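Local coordinates for protein polyketide synthase type I (Bacillus amyloliquefaciens, PDB 5KKU) that is the N-terminal dehydratase domain of a difficidin assembly-line synthase and probably removes water from beta-hydroxyacyl intermediates tethered to a carrier protein, at residues G51-E56 against L114-D119; I61-V66 against R106-E111; E129-N134 against Y166-K171. All coordinates share one frame; numbering follows the deposited sequence.

Overall arrangement
Contacts 1 and 2 join the same two antiparallel strands, 55-62 and 107-116, of what is predicted to be the N-terminal hotdog fold; their centres lie about 23 Å apart, one towards each end of the pairing. Along the chain contact 2 is nested inside the loop that contact 1 closes. Contact 3 follows in series, after strand 107-116, on helix 128-133, and its strand 162-168 belongs to the predicted C-terminal hotdog. Its centre is about 33 Å from that of contact 1 and about 37 Å from that of contact 2, the latter across the chain's centre. The three thus sample both halves of a double-hotdog dehydratase, and contact 2 comes nearest the predicted catalytic residues.

Contact 1: G51-E56 against L114-D119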
loop_
_atom_site.group_PDB
_atom_site.type_symbol
_atom_site.label_atom_id
_atom_site.label_comp_id
_atom_site.label_asym_id
_atom_site.label_seq_id
_atom_site.Cartn_x
_atom_site.Cartn_y
_atom_site.Cartn_z
ATOM N N GLY A 51 -6.343 22.408 -1.362
ATOM C CA GLY A 51 -5.941 23.198 -2.481
ATOM C C GLY A 51 -5.165 22.091 -3.070
ATOM O O GLY A 51 -5.178 21.045 -2.485
ATOM N N GLU A 52 -4.486 22.285 -4.185
ATOM C CA GLU A 52 -3.588 21.260 -4.650
ATOM C C GLU A 52 -2.387 21.931 -4.020
ATOM O O GLU A 52 -1.962 22.974 -4.422
ATOM C CB GLU A 52 -3.721 20.989 -6.153
ATOM C CG GLU A 52 -3.575 19.507 -6.501
ATOM C CD GLU A 52 -4.302 19.112 -7.763
ATOM O OE1 GLU A 52 -4.580 20.014 -8.561
ATOM O OE2 GLU A 52 -4.595 17.911 -7.963
ATOM N N ARG A 53 -1.830 21.303 -3.011
ATOM C CA ARG A 53 -0.659 21.832 -2.349
ATOM C C ARG A 53 -0.052 20.477 -2.121
ATOM O O ARG A 53 -0.776 19.592 -1.742
ATOM C CB ARG A 53 -0.816 22.588 -1.066
ATOM C CG ARG A 53 -1.306 23.970 -1.319
ATOM C CD ARG A 53 -1.459 24.815 -0.086
ATOM N NE ARG A 53 -2.866 24.819 0.241
ATOM C CZ ARG A 53 -3.374 25.177 1.405
ATOM N NH1 ARG A 53 -2.601 25.608 2.373
ATOM N NH2 ARG A 53 -4.663 25.079 1.584
ATOM N N PRO A 54 1.232 20.268 -2.373
ATOM C CA PRO A 54 1.705 18.900 -2.148
ATOM C C PRO A 54 1.687 18.499 -0.685
ATOM O O PRO A 54 2.049 19.307 0.083
ATOM C CB PRO A 54 3.121 18.933 -2.703
ATOM C CG PRO A 54 3.579 20.276 -2.440
ATOM C CD PRO A 54 2.439 21.040 -2.933
ATOM N N ILE A 55 1.256 17.288 -0.349
ATOM C CA ILE A 55 1.209 16.875 1.048
ATOM C C ILE A 55 1.719 15.456 1.256
ATOM O O ILE A 55 1.784 14.661 0.319
ATOM C CB ILE A 55 -0.219 16.982 1.616
ATOM C CG1 ILE A 55 -1.141 15.970 0.934
ATOM C CG2 ILE A 55 -0.755 18.396 1.451
ATOM C CD1 ILE A 55 -0.985 14.556 1.449
ATOM N N GLU A 56 2.078 15.150 2.498
ATOM C CA GLU A 56 2.580 13.832 2.852
ATOM C C GLU A 56 1.777 13.255 4.011
ATOM O O GLU A 56 0.873 13.904 4.538
ATOM C CB GLU A 56 4.063 13.902 3.222
ATOM C CG GLU A 56 4.344 14.640 4.521
ATOM C CD GLU A 56 5.817 14.948 4.708
ATOM O OE1 GLU A 56 6.532 15.081 3.693
ATOM O OE2 GLU A 56 6.259 15.056 5.872
ATOM N N LEU A 114 -1.854 14.285 8.306
ATOM C CA LEU A 114 -1.507 14.869 7.033
ATOM C C LEU A 114 -0.806 16.221 7.141
ATOM O O LEU A 114 -1.332 17.137 7.648
ATOM C CB LEU A 114 -2.740 14.966 6.184
ATOM C CG LEU A 114 -2.624 15.319 4.729
ATOM C CD1 LEU A 114 -3.843 14.745 4.087
ATOM C CD2 LEU A 114 -2.526 16.802 4.427
ATOM N N TYR A 115 0.407 16.333 6.649
ATOM C CA TYR A 115 1.150 17.575 6.672
ATOM C C TYR A 115 1.358 18.155 5.304
ATOM O O TYR A 115 1.331 17.478 4.337
ATOM C CB TYR A 115 2.518 17.356 7.243
ATOM C CG TYR A 115 2.543 17.013 8.668
ATOM C CD1 TYR A 115 2.125 15.792 9.094
ATOM C CD2 TYR A 115 2.984 17.905 9.592
ATOM C CE1 TYR A 115 2.141 15.473 10.404
ATOM C CE2 TYR A 115 3.008 17.597 10.918
ATOM C CZ TYR A 115 2.582 16.375 11.310
ATOM O OH TYR A 115 2.587 16.048 12.612
ATOM N N LEU A 116 1.629 19.427 5.260
ATOM C CA LEU A 116 1.940 20.002 4.003
ATOM C C LEU A 116 3.391 19.632 3.706
ATOM O O LEU A 116 4.206 19.629 4.559
ATOM C CB LEU A 116 1.723 21.492 4.045
ATOM C CG LEU A 116 0.259 21.885 4.178
ATOM C CD1 LEU A 116 0.109 23.145 4.984
ATOM C CD2 LEU A 116 -0.421 22.083 2.854
ATOM N N GLN A 117 3.677 19.290 2.474
ATOM C CA GLN A 117 5.031 18.943 2.083
ATOM C C GLN A 117 5.681 20.215 1.589
ATOM O O GLN A 117 5.107 20.976 0.856
ATOM C CB GLN A 117 4.985 17.851 1.058
ATOM C CG GLN A 117 6.282 17.513 0.414
ATOM C CD GLN A 117 6.078 17.073 -1.014
ATOM O OE1 GLN A 117 5.095 16.387 -1.364
ATOM N NE2 GLN A 117 6.986 17.513 -1.868
ATOM N N GLU A 118 6.905 20.419 2.011
ATOM C CA GLU A 118 7.687 21.639 1.851
ATOM C C GLU A 118 9.182 21.342 1.870
ATOM O O GLU A 118 10.004 22.225 1.625
ATOM C CB GLU A 118 7.337 22.647 2.947
ATOM C CG GLU A 118 7.478 22.104 4.359
ATOM C CD GLU A 118 8.178 23.073 5.291
ATOM O OE1 GLU A 118 7.494 23.945 5.867
ATOM O OE2 GLU A 118 9.412 22.964 5.447
ATOM N N ASP A 119 9.529 20.093 2.163
ATOM C CA ASP A 119 10.926 19.677 2.215
ATOM C C ASP A 119 11.263 18.731 1.068
ATOM O O ASP A 119 10.431 17.922 0.654
ATOM C CB ASP A 119 11.237 19.010 3.556
ATOM C CG ASP A 119 11.367 20.010 4.689
ATOM O OD1 ASP A 119 12.432 20.651 4.798
ATOM O OD2 ASP A 119 10.402 20.156 5.468
#
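Ile55 and Leu114 cross at about a right angle, and their branches carry the apolar part of this antiparallel pairing. Leu114 sends CG anti to its backbone N (chi1 -170°), which brings CD2 to 3.6 Å from Ile55 CB, while Ile55 CD1 reaches round to Leu114 CG at 3.7 Å. Ile55 holds CG1 in the crowded position between N and carbonyl carbon, so CG2 meets Leu116 CD2 at 4.0 Å. That same Leu116 methyl lies obliquely beside Arg53, touching its CB, CD and NH1; the guanidinium bonds back to the carbonyl of Leu50.

Glu56 and Tyr115 form a hydrogen-bonded pair: Glu56 N gives to Tyr115 O (3.1 Å) in the carbonyl plane, and Tyr115 N returns a more bent bond to Glu56 O (3.3 Å) from above its plane. Two residues along, beyond the non-hydrogen-bonded pair of Ile55 with Leu116, Gln117 N donates to Pro54 O (2.9 Å), just before strand 55-62 begins and just after 107-116 ends. Gln117 CG passes beside Glu56 OE1; Arg58 holds Glu56 OE2 and makes a cation-pi contact with the Tyr115 ring.

In the predicted N-terminal hotdog, Ile55 packs on Ala46 of helix 37-49, and Leu114 and Leu116 on Trp87 of strand 86-97. Strand 55-62 also pairs with 219-229 of the predicted C-terminal hotdog, where Glu56 and Gln117 touch Cys228 and the Glu56-Arg226 salt bridge spans both regions.

Contact 2: I61-V66 against R106-E111; sequences IFKQPV and RDENME
Lys63, just past the end of strand 55-62, runs alongside Glu108 towards Glu111. Its CB sits 3.2 Å from Glu108 O, and CG lies beside the Asn109 carbonyl; with CG anti to the carbonyl carbon and the chain extended beyond it, CD brushes Glu108 CB and CE comes to 3.4 Å from Glu111 OE1. At the tip, NZ centres a salt-bridge network: it bonds Glu111 OE1 on the anti lone pair at 2.9 Å, while its arm to Glu108 OE1 is long and weak at 3.5 Å. Ile61 CD1 packs against the carboxylate carbon of Glu111 on the face those two share.

The opposite face carries Phe62 and Met110 side by side, with Met110 SD 5.2 Å from the Phe62 ring centroid, an oblique Met-aromatic contact. Strand 107-116 carries a classic bulge here, Asn109 and Met110 sharing Ile91 of strand 86-97 as backbone partner. Lys63 N still donates to Asn109 O (2.8 Å), though from well above the carbonyl plane. The loop runs on to Pro65, whose side chain is about 8 Å from that of His25, the predicted proton acceptor.

Asn109 ND2 ties the strand to this loop through Gln64 O (2.8 Å), and OD1 bonds Ser93, so both ends of the buried amide are engaged. Lys63 only partly offsets two acids, helped by a weak, long ion pair of Glu111 with Lys88; its charge should help keep the carboxylates ionised.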
loop_
_atom_site.group_PDB
_atom_site.type_symbol
_atom_site.label_atom_id
_atom_site.label_comp_id
_atom_site.label_asym_id
_atom_site.label_seq_id
_atom_site.Cartn_x
_atom_site.Cartn_y
_atom_site.Cartn_z
ATOM N N ILE A 61 -1.783 4.273 10.470
ATOM C CA ILE A 61 -2.143 3.029 11.083
ATOM C C ILE A 61 -3.229 2.360 10.293
ATOM O O ILE A 61 -4.230 2.926 10.106
ATOM C CB ILE A 61 -2.657 3.212 12.504
ATOM C CG1 ILE A 61 -1.698 4.001 13.337
ATOM C CG2 ILE A 61 -2.914 1.880 13.155
ATOM C CD1 ILE A 61 -2.243 4.420 14.678
ATOM N N PHE A 62 -3.004 1.145 9.870
ATOM C CA PHE A 62 -3.973 0.403 9.136
ATOM C C PHE A 62 -4.768 -0.467 10.082
ATOM O O PHE A 62 -4.237 -1.236 10.827
ATOM C CB PHE A 62 -3.320 -0.457 8.060
ATOM C CG PHE A 62 -2.545 0.298 7.034
ATOM C CD1 PHE A 62 -3.156 1.129 6.166
ATOM C CD2 PHE A 62 -1.228 0.102 6.902
ATOM C CE1 PHE A 62 -2.452 1.796 5.220
ATOM C CE2 PHE A 62 -0.519 0.762 5.965
ATOM C CZ PHE A 62 -1.130 1.614 5.123
ATOM N N LYS A 63 -6.067 -0.313 10.060
ATOM C CA LYS A 63 -6.920 -0.986 11.001
ATOM C C LYS A 63 -8.144 -1.875 10.959
ATOM O O LYS A 63 -8.332 -2.674 11.831
ATOM C CB LYS A 63 -7.793 -0.003 11.734
ATOM C CG LYS A 63 -7.015 1.137 12.349
ATOM C CD LYS A 63 -7.788 1.936 13.371
ATOM C CE LYS A 63 -7.163 3.278 13.603
ATOM N NZ LYS A 63 -8.009 4.296 14.244
ATOM N N GLN A 64 -8.871 -1.951 9.960
ATOM C CA GLN A 64 -9.843 -2.980 9.721
ATOM C C GLN A 64 -9.786 -3.077 8.179
ATOM O O GLN A 64 -9.771 -2.095 7.542
ATOM C CB GLN A 64 -11.217 -2.758 10.287
ATOM C CG GLN A 64 -12.031 -3.978 10.472
ATOM C CD GLN A 64 -11.638 -4.826 11.644
ATOM O OE1 GLN A 64 -10.590 -5.362 11.661
ATOM N NE2 GLN A 64 -12.505 -4.969 12.588
ATOM N N PRO A 65 -9.717 -4.261 7.621
ATOM C CA PRO A 65 -9.705 -4.400 6.179
ATOM C C PRO A 65 -11.056 -4.060 5.569
ATOM O O PRO A 65 -12.009 -4.379 6.175
ATOM C CB PRO A 65 -9.375 -5.870 5.996
ATOM C CG PRO A 65 -9.908 -6.522 7.167
ATOM C CD PRO A 65 -9.651 -5.566 8.276
ATOM N N VAL A 66 -11.118 -3.351 4.466
ATOM C CA VAL A 66 -12.360 -3.140 3.755
ATOM C C VAL A 66 -12.681 -4.379 2.914
ATOM O O VAL A 66 -12.031 -4.641 1.954
ATOM C CB VAL A 66 -12.316 -1.886 2.872
ATOM C CG1 VAL A 66 -13.476 -1.825 1.914
ATOM C CG2 VAL A 66 -12.255 -0.629 3.693
ATOM N N ARG A 106 -19.917 1.071 11.972
ATOM C CA ARG A 106 -18.834 1.589 11.179
ATOM C C ARG A 106 -17.504 1.065 11.646
ATOM O O ARG A 106 -17.170 1.205 12.794
ATOM C CB ARG A 106 -18.833 3.084 11.218
ATOM C CG ARG A 106 -20.158 3.685 10.921
ATOM C CD ARG A 106 -20.049 5.023 10.276
ATOM N NE ARG A 106 -21.297 5.459 9.692
ATOM C CZ ARG A 106 -21.498 6.669 9.254
ATOM N NH1 ARG A 106 -20.552 7.533 9.337
ATOM N NH2 ARG A 106 -22.621 7.003 8.721
ATOM N N ASP A 107 -16.744 0.525 10.733
ATOM C CA ASP A 107 -15.431 0.034 11.019
ATOM C C ASP A 107 -14.399 1.105 10.860
ATOM O O ASP A 107 -14.475 1.892 9.983
ATOM C CB ASP A 107 -15.080 -1.135 10.119
ATOM C CG ASP A 107 -15.795 -2.376 10.488
ATOM O OD1 ASP A 107 -15.854 -2.744 11.648
ATOM O OD2 ASP A 107 -16.302 -3.006 9.594
ATOM N N GLU A 108 -13.422 1.129 11.721
ATOM C CA GLU A 108 -12.320 2.025 11.496
ATOM C C GLU A 108 -11.286 1.339 10.622
ATOM O O GLU A 108 -10.886 0.235 10.866
ATOM C CB GLU A 108 -11.740 2.486 12.787
ATOM C CG GLU A 108 -12.756 3.062 13.708
ATOM C CD GLU A 108 -12.176 3.665 14.943
ATOM O OE1 GLU A 108 -11.106 3.281 15.380
ATOM O OE2 GLU A 108 -12.822 4.541 15.484
ATOM N N ASN A 109 -10.892 2.005 9.569
ATOM C CA ASN A 109 -10.013 1.426 8.594
ATOM C C ASN A 109 -8.611 1.955 8.617
ATOM O O ASN A 109 -7.708 1.246 8.424
ATOM C CB ASN A 109 -10.632 1.500 7.207
ATOM C CG ASN A 109 -11.969 0.808 7.128
ATOM O OD1 ASN A 109 -12.961 1.405 6.839
ATOM N ND2 ASN A 109 -11.977 -0.438 7.414
ATOM N N MET A 110 -8.466 3.214 8.949
ATOM C CA MET A 110 -7.190 3.853 8.939
ATOM C C MET A 110 -7.151 5.240 9.543
ATOM O O MET A 110 -8.102 5.962 9.479
ATOM C CB MET A 110 -6.682 3.897 7.531
ATOM C CG MET A 110 -5.295 4.404 7.405
ATOM S SD MET A 110 -4.989 5.056 5.806
ATOM C CE MET A 110 -4.884 6.790 6.177
ATOM N N GLU A 111 -6.014 5.592 10.119
ATOM C CA GLU A 111 -5.739 6.921 10.605
ATOM C C GLU A 111 -4.349 7.391 10.272
ATOM O O GLU A 111 -3.482 6.637 10.142
ATOM C CB GLU A 111 -5.980 7.023 12.090
ATOM C CG GLU A 111 -4.916 6.402 12.944
ATOM C CD GLU A 111 -5.079 6.712 14.402
ATOM O OE1 GLU A 111 -5.964 6.128 15.014
ATOM O OE2 GLU A 111 -4.307 7.518 14.920
#

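Contact 3: E129-N134 against Y166-K171; sequences EAFMKN and YQLQDK
The Tyr166 ring takes Met132 CG over one face, and the Phe131 ring receives the Tyr166 carbonyl oxygen at its edge, in plane. This is helix-on-strand packing: helix 129-133, in the link ahead of the predicted C-terminal hotdog, crosses strand 166-168 of that hotdog at 84°, with axes 8.6 Å apart.

Met132 CG stands 3.6 Å from the Tyr166 centroid, only 17° off the ring normal, so the contact is a CH-pi interaction. Extended beyond CG, the chain carries SD to an oblique Met-aromatic position at 4.7 Å from that centroid and sets CE beside Tyr166 CE1. The hydroxyl of the same tyrosine also makes a weak hydrogen bond with Lys138.

Phe131, with CG anti to its backbone N (chi1 -164°), runs antiparallel alongside the Tyr166 side chain; its CE1 lies 4.0 Å from Tyr166 CB. Beyond it the ring tip meets Leu168, Phe131 CZ to Leu168 CB at 3.7 Å, and the adjacent strand 172-178 adds Leu174. Across the segments the grip is therefore apolar and aromatic. Where the helix ends, Leu168 CD1 rests 3.4 Å from the carbonyl oxygen of Asn134.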
loop_
_atom_site.group_PDB
_atom_site.type_symbol
_atom_site.label_atom_id
_atom_site.label_comp_id
_atom_site.label_asym_id
_atom_site.label_seq_id
_atom_site.Cartn_x
_atom_site.Cartn_y
_atom_site.Cartn_z
ATOM N N GLU A 129 20.213 1.310 -14.084
ATOM C CA GLU A 129 20.923 0.455 -14.981
ATOM C C GLU A 129 22.113 -0.243 -14.348
ATOM O O GLU A 129 22.287 -1.401 -14.535
ATOM C CB GLU A 129 21.464 1.272 -16.096
ATOM C CG GLU A 129 20.662 1.503 -17.319
ATOM C CD GLU A 129 21.618 1.874 -18.430
ATOM O OE1 GLU A 129 21.699 3.033 -18.793
ATOM O OE2 GLU A 129 22.360 1.005 -18.885
ATOM N N ALA A 130 22.910 0.506 -13.643
ATOM C CA ALA A 130 24.051 -0.046 -13.016
ATOM C C ALA A 130 23.705 -1.061 -11.945
ATOM O O ALA A 130 24.377 -2.011 -11.808
ATOM C CB ALA A 130 24.937 1.040 -12.470
ATOM N N PHE A 131 22.643 -0.804 -11.193
ATOM C CA PHE A 131 22.162 -1.720 -10.174
ATOM C C PHE A 131 21.776 -3.036 -10.790
ATOM O O PHE A 131 22.130 -4.045 -10.303
ATOM C CB PHE A 131 20.991 -1.160 -9.375
ATOM C CG PHE A 131 20.730 -1.899 -8.096
ATOM C CD1 PHE A 131 19.970 -3.036 -8.074
ATOM C CD2 PHE A 131 21.252 -1.456 -6.919
ATOM C CE1 PHE A 131 19.766 -3.731 -6.920
ATOM C CE2 PHE A 131 21.038 -2.123 -5.764
ATOM C CZ PHE A 131 20.279 -3.263 -5.754
ATOM N N MET A 132 21.027 -2.990 -11.866
ATOM C CA MET A 132 20.582 -4.190 -12.559
ATOM C C MET A 132 21.700 -5.026 -13.171
ATOM O O MET A 132 21.732 -6.205 -13.017
ATOM C CB MET A 132 19.564 -3.858 -13.629
ATOM C CG MET A 132 18.172 -3.510 -13.152
ATOM S SD MET A 132 17.153 -2.821 -14.453
ATOM C CE MET A 132 15.535 -3.019 -13.823
ATOM N N LYS A 133 22.635 -4.375 -13.853
ATOM C CA LYS A 133 23.734 -5.033 -14.520
ATOM C C LYS A 133 24.761 -5.581 -13.582
ATOM O O LYS A 133 25.426 -6.475 -13.891
ATOM C CB LYS A 133 24.393 -4.118 -15.525
ATOM C CG LYS A 133 23.534 -3.821 -16.718
ATOM C CD LYS A 133 24.103 -2.788 -17.636
ATOM C CE LYS A 133 23.453 -2.867 -18.980
ATOM N NZ LYS A 133 23.552 -1.599 -19.733
ATOM N N ASN A 134 24.831 -5.031 -12.403
ATOM C CA ASN A 134 25.777 -5.489 -11.452
ATOM C C ASN A 134 25.177 -6.211 -10.261
ATOM O O ASN A 134 25.801 -6.433 -9.306
ATOM C CB ASN A 134 26.647 -4.341 -11.057
ATOM C CG ASN A 134 27.351 -3.725 -12.227
ATOM O OD1 ASN A 134 27.952 -4.374 -13.004
ATOM N ND2 ASN A 134 27.273 -2.472 -12.322
ATOM N N TYR A 166 15.897 -7.554 -8.186
ATOM C CA TYR A 166 17.325 -7.664 -8.193
ATOM C C TYR A 166 17.859 -7.500 -6.801
ATOM O O TYR A 166 17.391 -6.718 -6.082
ATOM C CB TYR A 166 17.922 -6.610 -9.083
ATOM C CG TYR A 166 17.528 -6.683 -10.491
ATOM C CD1 TYR A 166 16.388 -6.103 -10.939
ATOM C CD2 TYR A 166 18.326 -7.318 -11.409
ATOM C CE1 TYR A 166 16.037 -6.176 -12.248
ATOM C CE2 TYR A 166 17.985 -7.375 -12.720
ATOM C CZ TYR A 166 16.832 -6.815 -13.128
ATOM O OH TYR A 166 16.497 -6.906 -14.397
ATOM N N GLN A 167 18.858 -8.253 -6.457
ATOM C CA GLN A 167 19.497 -8.177 -5.175
ATOM C C GLN A 167 20.992 -7.941 -5.329
ATOM O O GLN A 167 21.631 -8.610 -6.082
ATOM C CB GLN A 167 19.248 -9.455 -4.404
ATOM C CG GLN A 167 19.477 -9.340 -2.956
ATOM C CD GLN A 167 19.305 -10.647 -2.258
ATOM O OE1 GLN A 167 18.311 -10.887 -1.616
ATOM N NE2 GLN A 167 20.246 -11.502 -2.414
ATOM N N LEU A 168 21.523 -6.997 -4.580
ATOM C CA LEU A 168 22.941 -6.732 -4.622
ATOM C C LEU A 168 23.670 -7.055 -3.342
ATOM O O LEU A 168 23.455 -6.405 -2.357
ATOM C CB LEU A 168 23.225 -5.306 -5.026
ATOM C CG LEU A 168 24.691 -4.917 -4.948
ATOM C CD1 LEU A 168 25.514 -5.614 -6.017
ATOM C CD2 LEU A 168 24.922 -3.441 -4.921
ATOM N N GLN A 169 24.477 -8.094 -3.318
ATOM C CA GLN A 169 25.204 -8.516 -2.105
ATOM C C GLN A 169 24.456 -8.852 -0.866
ATOM O O GLN A 169 24.989 -8.871 0.197
ATOM C CB GLN A 169 26.472 -7.673 -1.935
ATOM C CG GLN A 169 27.525 -7.946 -2.981
ATOM C CD GLN A 169 28.617 -6.920 -3.037
ATOM O OE1 GLN A 169 28.860 -6.235 -2.095
ATOM N NE2 GLN A 169 29.293 -6.840 -4.143
ATOM N N ASP A 170 23.189 -9.131 -1.010
ATOM C CA ASP A 170 22.383 -9.462 0.073
ATOM C C ASP A 170 21.963 -8.235 0.898
ATOM O O ASP A 170 21.453 -8.383 1.963
ATOM C CB ASP A 170 22.834 -10.577 0.982
ATOM C CG ASP A 170 24.083 -10.217 1.683
ATOM O OD1 ASP A 170 24.516 -9.053 1.603
ATOM O OD2 ASP A 170 24.658 -11.098 2.322
ATOM N N LYS A 171 22.208 -7.029 0.366
ATOM C CA LYS A 171 22.249 -5.868 1.233
ATOM C C LYS A 171 21.198 -4.938 0.610
ATOM O O LYS A 171 20.604 -4.163 1.282
ATOM C CB LYS A 171 23.580 -5.238 1.221
ATOM C CG LYS A 171 24.516 -5.731 2.284
ATOM C CD LYS A 171 25.635 -4.746 2.555
ATOM C CE LYS A 171 26.985 -5.413 2.597
ATOM N NZ LYS A 171 28.134 -4.497 2.404
#